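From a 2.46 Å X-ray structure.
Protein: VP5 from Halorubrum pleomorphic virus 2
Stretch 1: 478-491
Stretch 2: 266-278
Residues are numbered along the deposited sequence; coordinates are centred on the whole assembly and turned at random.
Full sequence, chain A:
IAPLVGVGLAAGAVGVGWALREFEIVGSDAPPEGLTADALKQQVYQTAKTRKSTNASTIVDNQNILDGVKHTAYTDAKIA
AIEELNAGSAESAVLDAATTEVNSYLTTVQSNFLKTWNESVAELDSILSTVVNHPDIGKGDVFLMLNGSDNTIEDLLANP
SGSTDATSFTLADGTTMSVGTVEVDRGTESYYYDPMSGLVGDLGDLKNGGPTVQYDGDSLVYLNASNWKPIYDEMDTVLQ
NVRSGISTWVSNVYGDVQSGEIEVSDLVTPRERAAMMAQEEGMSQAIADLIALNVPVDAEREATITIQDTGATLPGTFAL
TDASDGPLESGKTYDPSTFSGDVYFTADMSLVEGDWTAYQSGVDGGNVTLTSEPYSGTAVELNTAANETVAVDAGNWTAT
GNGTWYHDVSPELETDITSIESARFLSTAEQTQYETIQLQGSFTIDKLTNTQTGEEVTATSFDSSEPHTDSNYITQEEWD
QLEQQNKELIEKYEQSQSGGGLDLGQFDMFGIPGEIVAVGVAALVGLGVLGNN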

ATOM      1  N   GLU A 478      27.813  13.059  -9.865  1.00 36.39           N
ATOM      2  CA  GLU A 478      26.894  11.980  -9.481  1.00 34.36           C
ATOM      3  C   GLU A 478      25.911  12.434  -8.399  1.00 36.43           C
ATOM      4  O   GLU A 478      24.708  12.214  -8.542  1.00 35.91           O
ATOM      5  CB  GLU A 478      27.681  10.759  -8.978  1.00 35.24           C
ATOM      6  CG  GLU A 478      28.328   9.928 -10.072  1.00 45.37           C
ATOM      7  CD  GLU A 478      29.135   8.760  -9.541  1.00 65.52           C
ATOM      8  OE1 GLU A 478      28.557   7.658  -9.403  1.00 64.94           O
ATOM      9  OE2 GLU A 478      30.339   8.944  -9.252  1.00 57.41           O
ATOM     10  N   TRP A 479      26.427  13.084  -7.335  1.00 31.87           N
ATOM     11  CA  TRP A 479      25.650  13.586  -6.200  1.00 30.34           C
ATOM     12  C   TRP A 479      24.769  14.785  -6.567  1.00 34.67           C
ATOM     13  O   TRP A 479      23.652  14.885  -6.055  1.00 33.52           O
ATOM     14  CB  TRP A 479      26.578  13.955  -5.047  1.00 28.64           C
ATOM     15  CG  TRP A 479      27.037  12.765  -4.266  1.00 28.47           C
ATOM     16  CD1 TRP A 479      28.272  12.190  -4.298  1.00 31.57           C
ATOM     17  CD2 TRP A 479      26.249  11.977  -3.363  1.00 27.06           C
ATOM     18  NE1 TRP A 479      28.316  11.113  -3.443  1.00 30.27           N
ATOM     19  CE2 TRP A 479      27.085  10.957  -2.859  1.00 30.78           C
ATOM     20  CE3 TRP A 479      24.913  12.040  -2.922  1.00 27.39           C
ATOM     21  CZ2 TRP A 479      26.633  10.008  -1.932  1.00 29.10           C
ATOM     22  CZ3 TRP A 479      24.470  11.109  -1.993  1.00 27.79           C
ATOM     23  CH2 TRP A 479      25.326  10.111  -1.503  1.00 28.29           C
ATOM     24  N   ASP A 480      25.272  15.687  -7.442  1.00 32.70           N
ATOM     25  CA  ASP A 480      24.549  16.864  -7.934  1.00 33.33           C
ATOM     26  C   ASP A 480      23.378  16.424  -8.833  1.00 37.35           C
ATOM     27  O   ASP A 480      22.291  17.008  -8.763  1.00 36.25           O
ATOM     28  CB  ASP A 480      25.498  17.820  -8.692  1.00 36.40           C
ATOM     29  CG  ASP A 480      26.544  18.548  -7.848  1.00 46.58           C
ATOM     30  OD1 ASP A 480      26.450  18.494  -6.598  1.00 46.27           O
ATOM     31  OD2 ASP A 480      27.449  19.182  -8.438  1.00 54.08           O
ATOM     32  N   GLN A 481      23.606  15.368  -9.645  1.00 34.45           N
ATOM     33  CA  GLN A 481      22.616  14.774 -10.544  1.00 34.44           C
ATOM     34  C   GLN A 481      21.498  14.110  -9.740  1.00 37.51           C
ATOM     35  O   GLN A 481      20.335  14.242 -10.121  1.00 37.99           O
ATOM     36  CB  GLN A 481      23.274  13.760 -11.490  1.00 36.30           C
ATOM     37  CG  GLN A 481      22.556  13.632 -12.833  1.00 60.40           C
ATOM     38  CD  GLN A 481      23.018  12.465 -13.678  1.00 85.76           C
ATOM     39  OE1 GLN A 481      23.788  11.595 -13.245  1.00 81.06           O
ATOM     40  NE2 GLN A 481      22.540  12.413 -14.913  1.00 81.20           N
ATOM     41  N   LEU A 482      21.846  13.419  -8.620  1.00 31.92           N
ATOM     42  CA  LEU A 482      20.881  12.775  -7.718  1.00 29.62           C
ATOM     43  C   LEU A 482      19.919  13.845  -7.196  1.00 33.44           C
ATOM     44  O   LEU A 482      18.701  13.695  -7.322  1.00 33.22           O
ATOM     45  CB  LEU A 482      21.614  12.056  -6.551  1.00 28.48           C
ATOM     46  CG  LEU A 482      20.747  11.263  -5.542  1.00 30.60           C
ATOM     47  CD1 LEU A 482      21.416   9.974  -5.133  1.00 29.57           C
ATOM     48  CD2 LEU A 482      20.446  12.082  -4.296  1.00 31.25           C
ATOM     49  N   GLU A 483      20.492  14.943  -6.664  1.00 29.75           N
ATOM     50  CA  GLU A 483      19.818  16.116  -6.117  1.00 29.58           C
ATOM     51  C   GLU A 483      18.921  16.787  -7.159  1.00 33.64           C
ATOM     52  O   GLU A 483      17.787  17.140  -6.835  1.00 32.87           O
ATOM     53  CB  GLU A 483      20.873  17.119  -5.610  1.00 31.89           C
ATOM     54  CG  GLU A 483      20.308  18.366  -4.943  1.00 45.02           C
ATOM     55  CD  GLU A 483      21.348  19.409  -4.585  1.00 72.42           C
ATOM     56  OE1 GLU A 483      21.671  19.544  -3.383  1.00 73.25           O
ATOM     57  OE2 GLU A 483      21.836  20.101  -5.509  1.00 69.30           O
ATOM     58  N   GLN A 484      19.432  16.972  -8.398  1.00 31.22           N
ATOM     59  CA  GLN A 484      18.701  17.645  -9.468  1.00 32.10           C
ATOM     60  C   GLN A 484      17.563  16.788 -10.007  1.00 36.14           C
ATOM     61  O   GLN A 484      16.459  17.317 -10.151  1.00 35.80           O
ATOM     62  CB  GLN A 484      19.638  18.087 -10.606  1.00 34.88           C
ATOM     63  CG  GLN A 484      19.040  19.138 -11.561  1.00 51.50           C
ATOM     64  CD  GLN A 484      18.371  20.322 -10.883  1.00 71.49           C
ATOM     65  OE1 GLN A 484      17.194  20.615 -11.118  1.00 66.98           O
ATOM     66  NE2 GLN A 484      19.101  21.032 -10.030  1.00 64.26           N
ATOM     67  N   GLN A 485      17.809  15.477 -10.273  1.00 32.53           N
ATOM     68  CA  GLN A 485      16.789  14.544 -10.782  1.00 31.98           C
ATOM     69  C   GLN A 485      15.602  14.438  -9.827  1.00 36.62           C
ATOM     70  O   GLN A 485      14.458  14.334 -10.280  1.00 36.54           O
ATOM     71  CB  GLN A 485      17.375  13.151 -11.035  1.00 32.54           C
ATOM     72  CG  GLN A 485      18.116  13.025 -12.363  1.00 44.58           C
ATOM     73  CD  GLN A 485      19.131  11.905 -12.382  1.00 61.90           C
ATOM     74  OE1 GLN A 485      19.381  11.221 -11.383  1.00 55.28           O
ATOM     75  NE2 GLN A 485      19.757  11.701 -13.530  1.00 56.00           N
ATOM     76  N   ASN A 486      15.875  14.489  -8.509  1.00 33.00           N
ATOM     77  CA  ASN A 486      14.856  14.429  -7.467  1.00 32.18           C
ATOM     78  C   ASN A 486      14.037  15.721  -7.443  1.00 37.17           C
ATOM     79  O   ASN A 486      12.808  15.660  -7.379  1.00 35.88           O
ATOM     80  CB  ASN A 486      15.504  14.166  -6.102  1.00 32.05           C
ATOM     81  CG  ASN A 486      14.533  14.150  -4.949  1.00 43.94           C
ATOM     82  OD1 ASN A 486      14.544  15.042  -4.094  1.00 36.83           O
ATOM     83  ND2 ASN A 486      13.664  13.144  -4.905  1.00 31.51           N
ATOM     84  N   LYS A 487      14.723  16.881  -7.509  1.00 35.70           N
ATOM     85  CA  LYS A 487      14.117  18.215  -7.501  1.00 36.68           C
ATOM     86  C   LYS A 487      13.190  18.417  -8.712  1.00 41.65           C
ATOM     87  O   LYS A 487      12.097  18.955  -8.537  1.00 41.34           O
ATOM     88  CB  LYS A 487      15.212  19.298  -7.477  1.00 40.25           C
ATOM     89  CG  LYS A 487      14.711  20.692  -7.110  1.00 56.80           C
ATOM     90  CD  LYS A 487      15.595  21.779  -7.717  1.00 68.92           C
ATOM     91  CE  LYS A 487      14.975  23.151  -7.596  1.00 78.91           C
ATOM     92  NZ  LYS A 487      15.671  24.148  -8.450  1.00 88.05           N
ATOM     93  N   GLU A 488      13.613  17.976  -9.924  1.00 39.02           N
ATOM     94  CA  GLU A 488      12.817  18.147 -11.141  1.00 40.09           C
ATOM     95  C   GLU A 488      11.635  17.190 -11.187  1.00 42.69           C
ATOM     96  O   GLU A 488      10.620  17.560 -11.764  1.00 42.99           O
ATOM     97  CB  GLU A 488      13.654  18.067 -12.435  1.00 42.91           C
ATOM     98  CG  GLU A 488      14.374  16.756 -12.716  1.00 56.84           C
ATOM     99  CD  GLU A 488      15.482  16.828 -13.756  1.00 85.71           C
ATOM    100  OE1 GLU A 488      15.789  17.942 -14.242  1.00 85.97           O
ATOM    101  OE2 GLU A 488      16.053  15.761 -14.077  1.00 80.25           O
ATOM    102  N   LEU A 489      11.734  15.999 -10.559  1.00 37.54           N
ATOM    103  CA  LEU A 489      10.618  15.051 -10.496  1.00 36.17           C
ATOM    104  C   LEU A 489       9.539  15.558  -9.540  1.00 40.35           C
ATOM    105  O   LEU A 489       8.350  15.430  -9.839  1.00 40.85           O
ATOM    106  CB  LEU A 489      11.073  13.647 -10.075  1.00 34.81           C
ATOM    107  CG  LEU A 489      11.542  12.706 -11.187  1.00 39.35           C
ATOM    108  CD1 LEU A 489      12.104  11.424 -10.604  1.00 38.23           C
ATOM    109  CD2 LEU A 489      10.413  12.382 -12.164  1.00 41.61           C
ATOM    110  N   ILE A 490       9.953  16.153  -8.405  1.00 36.19           N
ATOM    111  CA  ILE A 490       9.041  16.709  -7.410  1.00 35.91           C
ATOM    112  C   ILE A 490       8.302  17.905  -8.030  1.00 41.66           C
ATOM    113  O   ILE A 490       7.070  17.917  -8.005  1.00 41.40           O
ATOM    114  CB  ILE A 490       9.789  17.051  -6.085  1.00 38.82           C
ATOM    115  CG1 ILE A 490      10.254  15.772  -5.324  1.00 38.04           C
ATOM    116  CG2 ILE A 490       8.997  17.998  -5.170  1.00 39.96           C
ATOM    117  CD1 ILE A 490       9.223  14.596  -5.121  1.00 45.23           C
ATOM    118  N   GLU A 491       9.042  18.862  -8.643  1.00 39.56           N
ATOM    119  CA  GLU A 491       8.477  20.041  -9.311  1.00 40.87           C
ATOM    120  C   GLU A 491       7.460  19.638 -10.397  1.00 45.13           C
ATOM    121  O   GLU A 491       6.398  20.262 -10.482  1.00 45.56           O
ATOM    122  CB  GLU A 491       9.581  20.917  -9.912  1.00 43.63           C
ATOM    123  CG  GLU A 491      10.295  21.786  -8.886  1.00 56.75           C
ATOM    124  CD  GLU A 491      11.476  22.602  -9.382  1.00 81.08           C
ATOM    125  OE1 GLU A 491      12.108  22.202 -10.386  1.00 75.41           O
ATOM    126  OE2 GLU A 491      11.781  23.640  -8.748  1.00 75.49           O
TER
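Stretch 2, residues 266-278: DLVTPRERAAMMA

The contact between the two stretches is built around a row of apolar side chains that follows the length of the 478-491 helix. At its start Leu267 points its CA-to-CB bond toward the helix and sets CD2 3.6 Å from Trp479 CE3, meeting the indole obliquely. One turn further on, Leu482, which also points toward its partner, places CD2 3.9 Å from CD of Pro270. The row closes with Ile490 and Met277, both directed toward the opposing segment, where Ile490 CD1 lies 3.7 Å from Met277 CE. Met277 reaches this position with an m, t, m side chain, so that its terminal methyl lies against the isoleucine.

The order of these pairs reflects the course of the backbone. Stretch 1 is helical throughout and is part of a longer helix. Stretch 2 enters as an extended segment, with Leu267, Val268 and Thr269 at phi/psi of -73/132, -101/110 and -62/151°, and turns into a helix at Pro270. Thr269 is the N-cap: its OG1 accepts from Glu272 N at 2.9 Å, while its carbonyl O takes the first backbone bond of the helix from Arg273 N, also at 2.9 Å. With its CA-to-CB bond directed away from stretch 1, Thr269 serves the start of its own helix and leaves the contact to its neighbours.

The two helices run in the same general direction, their N-to-C vectors 29° apart with a signed crossing angle of -29°, and their axes approach to 10.8 Å. The backbones come nearer around the helix start, where the CA atoms of Asn486 and Pro270 are 6.3 Å apart and those of Glu483 and Leu267 7.0 Å. Farther along, longer side chains span the gap, and Arg273 and Met277, one turn apart, both point toward stretch 1.

Asn486 brings polarity into the middle of this surface. It is buried and points toward stretch 2, with ND2 3.4 Å from Pro270 CB and OD1 3.1 Å from Arg273 NE. Arg273 combines both characters in one side chain: its CD packs 3.7 Å from Ile490 CG1, and its guanidinium lies beside Lys487, whose CB sits over one face of the planar group and whose CG is 3.6 Å from Arg273 NH2. Only the aliphatic part of the lysine is used here, because its end leads away from stretch 2, and NZ forms a long salt bridge of 3.9 Å with OE2 of Glu491, one turn later in the same helix.

At the polar edge, Glu483 starts out sideways but its extended side chain brings OE1 within 3.3 Å of Leu267 CD1. The same oxygen is 4.2 Å from Val268 N, and a water bridges the pair, accepting from Val268 N at 2.8 Å and donating to Glu483 OE1 at 2.7 Å. This water thus ties the extended segment just ahead of the capped helix to the acidic side chain. In all, the contact buries 558 Å², summed over both sides.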

ATOM      1  N   ASP A 266      25.349  20.486   2.239  1.00 48.40           N
ATOM      2  CA  ASP A 266      24.297  21.408   1.798  1.00 48.81           C
ATOM      3  C   ASP A 266      23.147  20.676   1.070  1.00 50.39           C
ATOM      4  O   ASP A 266      22.072  21.254   0.889  1.00 50.19           O
ATOM      5  CB  ASP A 266      24.932  22.462   0.862  1.00 52.64           C
ATOM      6  CG  ASP A 266      24.083  23.679   0.542  1.00 68.25           C
ATOM      7  OD1 ASP A 266      23.837  24.491   1.462  1.00 70.05           O
ATOM      8  OD2 ASP A 266      23.691  23.837  -0.636  1.00 75.20           O
ATOM      9  N   LEU A 267      23.379  19.411   0.658  1.00 44.92           N
ATOM     10  CA  LEU A 267      22.431  18.585  -0.091  1.00 43.50           C
ATOM     11  C   LEU A 267      21.274  18.093   0.805  1.00 45.48           C
ATOM     12  O   LEU A 267      21.491  17.624   1.927  1.00 44.54           O
ATOM     13  CB  LEU A 267      23.194  17.410  -0.770  1.00 43.31           C
ATOM     14  CG  LEU A 267      22.459  16.126  -1.255  1.00 47.68           C
ATOM     15  CD1 LEU A 267      21.458  16.402  -2.326  1.00 48.37           C
ATOM     16  CD2 LEU A 267      23.429  15.137  -1.833  1.00 50.41           C
ATOM     17  N   VAL A 268      20.039  18.252   0.291  1.00 40.99           N
ATOM     18  CA  VAL A 268      18.791  17.816   0.922  1.00 39.75           C
ATOM     19  C   VAL A 268      18.406  16.509   0.227  1.00 41.52           C
ATOM     20  O   VAL A 268      18.098  16.516  -0.972  1.00 41.45           O
ATOM     21  CB  VAL A 268      17.666  18.892   0.873  1.00 44.14           C
ATOM     22  CG1 VAL A 268      16.408  18.410   1.592  1.00 43.27           C
ATOM     23  CG2 VAL A 268      18.137  20.223   1.455  1.00 44.84           C
ATOM     24  N   THR A 269      18.503  15.385   0.967  1.00 35.82           N
ATOM     25  CA  THR A 269      18.268  14.021   0.479  1.00 34.22           C
ATOM     26  C   THR A 269      16.825  13.817  -0.027  1.00 36.94           C
ATOM     27  O   THR A 269      15.910  14.456   0.504  1.00 36.02           O
ATOM     28  CB  THR A 269      18.605  12.968   1.568  1.00 40.34           C
ATOM     29  OG1 THR A 269      17.588  12.920   2.571  1.00 39.44           O
ATOM     30  CG2 THR A 269      19.968  13.172   2.198  1.00 38.87           C
ATOM     31  N   PRO A 270      16.594  12.901  -1.012  1.00 33.07           N
ATOM     32  CA  PRO A 270      15.215  12.638  -1.467  1.00 32.07           C
ATOM     33  C   PRO A 270      14.300  12.254  -0.300  1.00 34.20           C
ATOM     34  O   PRO A 270      13.153  12.698  -0.251  1.00 33.41           O
ATOM     35  CB  PRO A 270      15.386  11.479  -2.453  1.00 33.49           C
ATOM     36  CG  PRO A 270      16.783  11.595  -2.927  1.00 38.86           C
ATOM     37  CD  PRO A 270      17.559  12.046  -1.735  1.00 34.57           C
ATOM     38  N   ARG A 271      14.851  11.490   0.675  1.00 29.73           N
ATOM     39  CA  ARG A 271      14.197  11.059   1.915  1.00 28.46           C
ATOM     40  C   ARG A 271      13.796  12.288   2.751  1.00 33.29           C
ATOM     41  O   ARG A 271      12.637  12.381   3.143  1.00 32.95           O
ATOM     42  CB  ARG A 271      15.135  10.126   2.710  1.00 25.84           C
ATOM     43  CG  ARG A 271      14.540   9.570   3.993  1.00 29.59           C
ATOM     44  CD  ARG A 271      15.594   9.404   5.070  1.00 41.33           C
ATOM     45  NE  ARG A 271      15.037   8.746   6.252  1.00 48.75           N
ATOM     46  CZ  ARG A 271      15.728   8.405   7.337  1.00 61.03           C
ATOM     47  NH1 ARG A 271      17.029   8.665   7.411  1.00 49.93           N
ATOM     48  NH2 ARG A 271      15.130   7.799   8.352  1.00 46.02           N
ATOM     49  N   GLU A 272      14.742  13.237   2.989  1.00 30.73           N
ATOM     50  CA  GLU A 272      14.504  14.473   3.749  1.00 31.20           C
ATOM     51  C   GLU A 272      13.404  15.326   3.093  1.00 34.89           C
ATOM     52  O   GLU A 272      12.502  15.773   3.798  1.00 34.41           O
ATOM     53  CB  GLU A 272      15.797  15.287   3.890  1.00 33.51           C
ATOM     54  CG  GLU A 272      15.700  16.470   4.842  1.00 48.49           C
ATOM     55  CD  GLU A 272      16.924  17.369   4.927  1.00 85.32           C
ATOM     56  OE1 GLU A 272      17.970  17.028   4.327  1.00 82.90           O
ATOM     57  OE2 GLU A 272      16.834  18.423   5.597  1.00 86.39           O
ATOM     58  N   ARG A 273      13.470  15.526   1.755  1.00 31.18           N
ATOM     59  CA  ARG A 273      12.483  16.285   0.980  1.00 31.28           C
ATOM     60  C   ARG A 273      11.070  15.689   1.154  1.00 34.16           C
ATOM     61  O   ARG A 273      10.124  16.444   1.396  1.00 34.42           O
ATOM     62  CB  ARG A 273      12.877  16.329  -0.506  1.00 32.39           C
ATOM     63  CG  ARG A 273      12.166  17.419  -1.301  1.00 47.01           C
ATOM     64  CD  ARG A 273      12.500  17.367  -2.782  1.00 63.69           C
ATOM     65  NE  ARG A 273      13.829  17.913  -3.075  1.00 77.13           N
ATOM     66  CZ  ARG A 273      14.052  19.156  -3.493  1.00 94.12           C
ATOM     67  NH1 ARG A 273      13.045  19.995  -3.687  1.00 81.73           N
ATOM     68  NH2 ARG A 273      15.294  19.564  -3.730  1.00 82.95           N
ATOM     69  N   ALA A 274      10.939  14.342   1.079  1.00 28.94           N
ATOM     70  CA  ALA A 274       9.661  13.638   1.260  1.00 27.74           C
ATOM     71  C   ALA A 274       9.144  13.748   2.706  1.00 31.88           C
ATOM     72  O   ALA A 274       7.932  13.800   2.910  1.00 30.80           O
ATOM     73  CB  ALA A 274       9.801  12.181   0.867  1.00 27.54           C
ATOM     74  N   ALA A 275      10.061  13.793   3.698  1.00 30.19           N
ATOM     75  CA  ALA A 275       9.743  13.940   5.124  1.00 30.61           C
ATOM     76  C   ALA A 275       9.202  15.336   5.411  1.00 37.75           C
ATOM     77  O   ALA A 275       8.305  15.495   6.242  1.00 36.98           O
ATOM     78  CB  ALA A 275      10.983  13.682   5.963  1.00 31.15           C
ATOM     79  N   MET A 276       9.760  16.341   4.707  1.00 37.91           N
ATOM     80  CA  MET A 276       9.404  17.760   4.792  1.00 40.07           C
ATOM     81  C   MET A 276       8.017  17.989   4.196  1.00 43.78           C
ATOM     82  O   MET A 276       7.219  18.727   4.776  1.00 44.01           O
ATOM     83  CB  MET A 276      10.451  18.620   4.066  1.00 43.81           C
ATOM     84  CG  MET A 276      11.801  18.670   4.760  1.00 48.71           C
ATOM     85  SD  MET A 276      13.107  19.401   3.725  1.00 54.95           S
ATOM     86  CE  MET A 276      12.688  21.078   3.829  1.00 53.06           C
ATOM     87  N   MET A 277       7.728  17.328   3.052  1.00 39.49           N
ATOM     88  CA  MET A 277       6.442  17.381   2.350  1.00 39.10           C
ATOM     89  C   MET A 277       5.350  16.706   3.170  1.00 41.56           C
ATOM     90  O   MET A 277       4.189  17.095   3.067  1.00 41.24           O
ATOM     91  CB  MET A 277       6.546  16.718   0.972  1.00 41.24           C
ATOM     92  CG  MET A 277       7.236  17.581  -0.056  1.00 46.05           C
ATOM     93  SD  MET A 277       7.205  16.842  -1.706  1.00 50.37           S
ATOM     94  CE  MET A 277       8.662  15.852  -1.636  1.00 46.46           C
ATOM     95  N   ALA A 278       5.727  15.694   3.982  1.00 37.31           N
ATOM     96  CA  ALA A 278       4.835  14.950   4.874  1.00 36.62           C
ATOM     97  C   ALA A 278       4.389  15.818   6.055  1.00 42.02           C
ATOM     98  O   ALA A 278       3.344  15.550   6.649  1.00 41.01           O
ATOM     99  CB  ALA A 278       5.532  13.699   5.379  1.00 36.52           C
TER
HETATM  100  O   HOH W   1      19.342  19.695  -2.005  1.00 33.29           O